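Local coordinates for putative HMP/thiamine permease protein YkoE (Bacillus subtilis, PDB 5EDL) that serves as the substrate-binding S component of an ECF-type vitamin transporter, binding thiamine and probably carrying hydroxymethylpyrimidine and/or thiamine across the membrane, at residues K163-S166 and D167-Y171; G173-G177 and M178-K182. All coordinates share one frame; numbering follows the deposited sequence.

Contact 1: residues K163-S166 and D167-Y171; sequences KAVS and DSLAY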
loop_
_atom_site.group_PDB
_atom_site.type_symbol
_atom_site.label_atom_id
_atom_site.label_comp_id
_atom_site.label_asym_id
_atom_site.label_seq_id
_atom_site.Cartn_x
_atom_site.Cartn_y
_atom_site.Cartn_z
ATOM N N LYS A 163 -7.936 3.208 -1.536
ATOM C CA LYS A 163 -9.370 3.098 -1.303
ATOM C C LYS A 163 -10.146 3.277 -2.611
ATOM O O LYS A 163 -11.074 2.520 -2.888
ATOM C CB LYS A 163 -9.844 4.124 -0.268
ATOM C CG LYS A 163 -11.362 4.125 -0.046
ATOM C CD LYS A 163 -11.780 5.076 1.085
ATOM C CE LYS A 163 -13.260 4.889 1.475
ATOM N NZ LYS A 163 -14.179 5.237 0.372
ATOM N N ALA A 164 -9.753 4.270 -3.404
ATOM C CA ALA A 164 -10.393 4.533 -4.690
ATOM C C ALA A 164 -10.302 3.342 -5.652
ATOM O O ALA A 164 -11.284 2.965 -6.280
ATOM C CB ALA A 164 -9.786 5.771 -5.338
ATOM N N VAL A 165 -9.113 2.768 -5.781
ATOM C CA VAL A 165 -8.945 1.593 -6.615
ATOM C C VAL A 165 -9.839 0.434 -6.133
ATOM O O VAL A 165 -10.527 -0.211 -6.925
ATOM C CB VAL A 165 -7.477 1.135 -6.628
ATOM C CG1 VAL A 165 -7.348 -0.217 -7.333
ATOM C CG2 VAL A 165 -6.591 2.215 -7.283
ATOM N N SER A 166 -9.810 0.187 -4.828
ATOM C CA SER A 166 -10.561 -0.908 -4.212
ATOM C C SER A 166 -12.057 -0.743 -4.430
ATOM O O SER A 166 -12.739 -1.692 -4.822
ATOM C CB SER A 166 -10.260 -0.987 -2.712
ATOM O OG SER A 166 -8.880 -1.226 -2.482
ATOM N N ASP A 167 -12.546 0.471 -4.184
ATOM C CA ASP A 167 -13.955 0.803 -4.381
ATOM C C ASP A 167 -14.367 0.574 -5.835
ATOM O O ASP A 167 -15.433 -0.005 -6.105
ATOM C CB ASP A 167 -14.241 2.259 -3.976
ATOM C CG ASP A 167 -14.237 2.468 -2.463
ATOM O OD1 ASP A 167 -14.264 1.464 -1.726
ATOM O OD2 ASP A 167 -14.222 3.640 -2.015
ATOM N N SER A 168 -13.522 1.034 -6.759
ATOM C CA SER A 168 -13.767 0.842 -8.188
ATOM C C SER A 168 -13.902 -0.636 -8.533
ATOM O O SER A 168 -14.794 -1.023 -9.268
ATOM C CB SER A 168 -12.646 1.468 -9.027
ATOM O OG SER A 168 -12.629 2.875 -8.884
ATOM N N LEU A 169 -13.012 -1.458 -7.990
ATOM C CA LEU A 169 -13.106 -2.903 -8.180
ATOM C C LEU A 169 -14.403 -3.457 -7.582
ATOM O O LEU A 169 -15.097 -4.247 -8.219
ATOM C CB LEU A 169 -11.898 -3.609 -7.562
ATOM C CG LEU A 169 -10.588 -3.507 -8.360
ATOM C CD1 LEU A 169 -9.382 -3.894 -7.502
ATOM C CD2 LEU A 169 -10.661 -4.376 -9.621
ATOM N N ALA A 170 -14.721 -3.036 -6.357
ATOM C CA ALA A 170 -15.950 -3.477 -5.692
ATOM C C ALA A 170 -17.185 -3.235 -6.552
ATOM O O ALA A 170 -18.080 -4.068 -6.595
ATOM C CB ALA A 170 -16.110 -2.790 -4.355
ATOM N N TYR A 171 -17.210 -2.101 -7.243
ATOM C CA TYR A 171 -18.315 -1.752 -8.128
ATOM C C TYR A 171 -18.420 -2.665 -9.366
ATOM O O TYR A 171 -19.451 -2.681 -10.023
ATOM C CB TYR A 171 -18.194 -0.287 -8.580
ATOM C CG TYR A 171 -18.379 0.754 -7.481
ATOM C CD1 TYR A 171 -19.422 0.662 -6.571
ATOM C CD2 TYR A 171 -17.509 1.833 -7.367
ATOM C CE1 TYR A 171 -19.594 1.612 -5.579
ATOM C CE2 TYR A 171 -17.665 2.782 -6.369
ATOM C CZ TYR A 171 -18.709 2.669 -5.479
ATOM O OH TYR A 171 -18.869 3.610 -4.483
#
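K163 and D167 meet through a salt bridge in which K163 NZ lies 2.9 Å from D167 OD2. The ammonium takes the syn lone pair of that oxygen, the side on which OD1 also lies. Two torsions bring it there: CG of K163 stands anti to the backbone N (chi1 176°), the chain runs on extended, and a bend at chi4 (-64°) turns NZ toward the carboxylate. The aliphatic part adds its own contact, with K163 CG 3.5 Å from D167 OD2. Shortening this side chain to an alanine would probably leave D167 OD2 without its counter-charge and without the methylenes that pack against that oxygen. The pair is an i to i+4 bridge on the last turns of helix 140-170, and the same spacing recurs in the backbone, where D167 N donates to K163 O at 2.8 Å and A170 N to S166 O. One residue on, A164 O accepts twice: S168 N and S168 OG (2.9 Å to A164 O) approach from opposite faces of the carbonyl plane; with OG beside its own backbone N (chi1 -66°), the hydroxyl folds back on the helix. V165 CG1 and L169 CD1 make a loose apolar contact at 4.2 Å. Further out, Y56 of helix 49-58 hydrogen-bonds through its hydroxyl to D167 OD1, so that each carboxylate oxygen has a partner and the rotation of the group is restrained. Y56 also touches the side chain of K163, which reaches L111 and L114 of helix 111-132, while S166 OG turns back to G162 O.

Contact 2: residues G173-G177 and M178-K182; sequences GVLNG and MALGK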
loop_
_atom_site.group_PDB
_atom_site.type_symbol
_atom_site.label_atom_id
_atom_site.label_comp_id
_atom_site.label_asym_id
_atom_site.label_seq_id
_atom_site.Cartn_x
_atom_site.Cartn_y
_atom_site.Cartn_z
ATOM N N GLY A 173 -18.267 -5.896 -9.187
ATOM C CA GLY A 173 -18.872 -7.124 -8.704
ATOM C C GLY A 173 -17.854 -8.198 -8.334
ATOM O O GLY A 173 -18.198 -9.213 -7.731
ATOM N N VAL A 174 -16.592 -7.978 -8.681
ATOM C CA VAL A 174 -15.608 -9.049 -8.582
ATOM C C VAL A 174 -15.184 -9.313 -7.135
ATOM O O VAL A 174 -14.588 -10.348 -6.828
ATOM C CB VAL A 174 -14.366 -8.739 -9.438
ATOM C CG1 VAL A 174 -13.484 -7.686 -8.760
ATOM C CG2 VAL A 174 -13.586 -10.017 -9.723
ATOM N N LEU A 175 -15.502 -8.376 -6.250
ATOM C CA LEU A 175 -15.157 -8.502 -4.841
ATOM C C LEU A 175 -16.329 -8.979 -3.980
ATOM O O LEU A 175 -16.306 -8.812 -2.771
ATOM C CB LEU A 175 -14.642 -7.160 -4.303
ATOM C CG LEU A 175 -13.448 -6.554 -5.048
ATOM C CD1 LEU A 175 -12.839 -5.409 -4.242
ATOM C CD2 LEU A 175 -12.413 -7.609 -5.338
ATOM N N ASN A 176 -17.352 -9.564 -4.602
ATOM C CA ASN A 176 -18.558 -9.937 -3.869
ATOM C C ASN A 176 -18.315 -10.999 -2.809
ATOM O O ASN A 176 -19.074 -11.098 -1.853
ATOM C CB ASN A 176 -19.651 -10.409 -4.835
ATOM C CG ASN A 176 -20.512 -9.265 -5.320
ATOM O OD1 ASN A 176 -20.224 -8.099 -5.031
ATOM N ND2 ASN A 176 -21.573 -9.582 -6.053
ATOM N N GLY A 177 -17.258 -11.785 -2.974
ATOM C CA GLY A 177 -16.880 -12.752 -1.962
ATOM C C GLY A 177 -16.125 -12.163 -0.777
ATOM O O GLY A 177 -15.939 -12.840 0.235
ATOM N N MET A 178 -15.693 -10.907 -0.899
ATOM C CA MET A 178 -14.835 -10.270 0.105
ATOM C C MET A 178 -15.603 -9.349 1.058
ATOM O O MET A 178 -16.717 -8.930 0.765
ATOM C CB MET A 178 -13.737 -9.448 -0.576
ATOM C CG MET A 178 -13.012 -10.141 -1.728
ATOM S SD MET A 178 -11.711 -11.267 -1.201
ATOM C CE MET A 178 -12.652 -12.760 -0.927
ATOM N N ALA A 179 -14.977 -9.014 2.184
ATOM C CA ALA A 179 -15.552 -8.070 3.133
ATOM C C ALA A 179 -15.987 -6.752 2.466
ATOM O O ALA A 179 -17.066 -6.250 2.753
ATOM C CB ALA A 179 -14.567 -7.792 4.261
ATOM N N LEU A 180 -15.158 -6.192 1.583
ATOM C CA LEU A 180 -15.517 -4.921 0.938
ATOM C C LEU A 180 -16.751 -5.084 0.043
ATOM O O LEU A 180 -17.608 -4.199 -0.016
ATOM C CB LEU A 180 -14.354 -4.357 0.119
ATOM C CG LEU A 180 -14.654 -3.076 -0.667
ATOM C CD1 LEU A 180 -15.044 -1.922 0.263
ATOM C CD2 LEU A 180 -13.447 -2.674 -1.522
ATOM N N GLY A 181 -16.824 -6.208 -0.663
ATOM C CA GLY A 181 -17.997 -6.531 -1.456
ATOM C C GLY A 181 -19.250 -6.697 -0.608
ATOM O O GLY A 181 -20.324 -6.246 -0.985
ATOM N N LYS A 182 -19.113 -7.348 0.540
ATOM C CA LYS A 182 -20.218 -7.484 1.482
ATOM C C LYS A 182 -20.686 -6.117 1.976
ATOM O O LYS A 182 -21.890 -5.886 2.137
ATOM C CB LYS A 182 -19.813 -8.357 2.670
ATOM C CG LYS A 182 -19.563 -9.819 2.315
ATOM C CD LYS A 182 -19.406 -10.666 3.576
ATOM C CE LYS A 182 -19.208 -12.143 3.251
ATOM N NZ LYS A 182 -17.836 -12.429 2.736
#
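Two overlapping type I beta turns, G173 to N176 and L175 to M178, form the connection that leads from helix 140-170 into helix 179-192, with M178 at the N-cap position of the second helix. The second turn is closed by M178 N, which donates to L175 O at 2.9 Å; the donor stands above the carbonyl plane, 55° out of it, with a C=O...N angle of 123°. L175 O also receives a CA-H...O contact from G181, its CA lying 3.1 Å away. A side chain at G181 would point at this carbonyl and clash with it, so glycine permits the turn to lie close against the helix. Beside the backbone, the L175 and L180 side chains cross, CD1 of L175 touching CD2 of L180 at 3.9 Å. M178 is bent at chi2 (-81°) and chi3, which folds its thioether end back so that CE sits 3.5 Å from G177 O. L175 and M178 both pack on I9 of helix 4-35, and L180 on Y56 and M57 of helix 49-58. At the exposed end, K182 curls back along the first helical turn, and its NZ gives G177 O a weak hydrogen bond of 3.2 Å.

Contact 1 closes before contact 2 opens, and their centres lie 10 Å apart on the same side of the chain's centre. Residues 163-170 belong to the last part of helix 140-170; residues 173-182 carry the chain through the turns into helix 179-192. The two touch directly: L180 CD2 comes 3.5 Å from S166 O, and L175 CD1 lies 3.7 Å from A170 N, so leucines from the turn and from the next helix pack on the helix end. Helix 49-58 meets both, through Y56 and M57. Packing and backbone hydrogen bonds between L180 and M57 thus join the final helix to the bundle, whose helices are predicted to span the membrane; neither contact includes a thiamine-pocket residue.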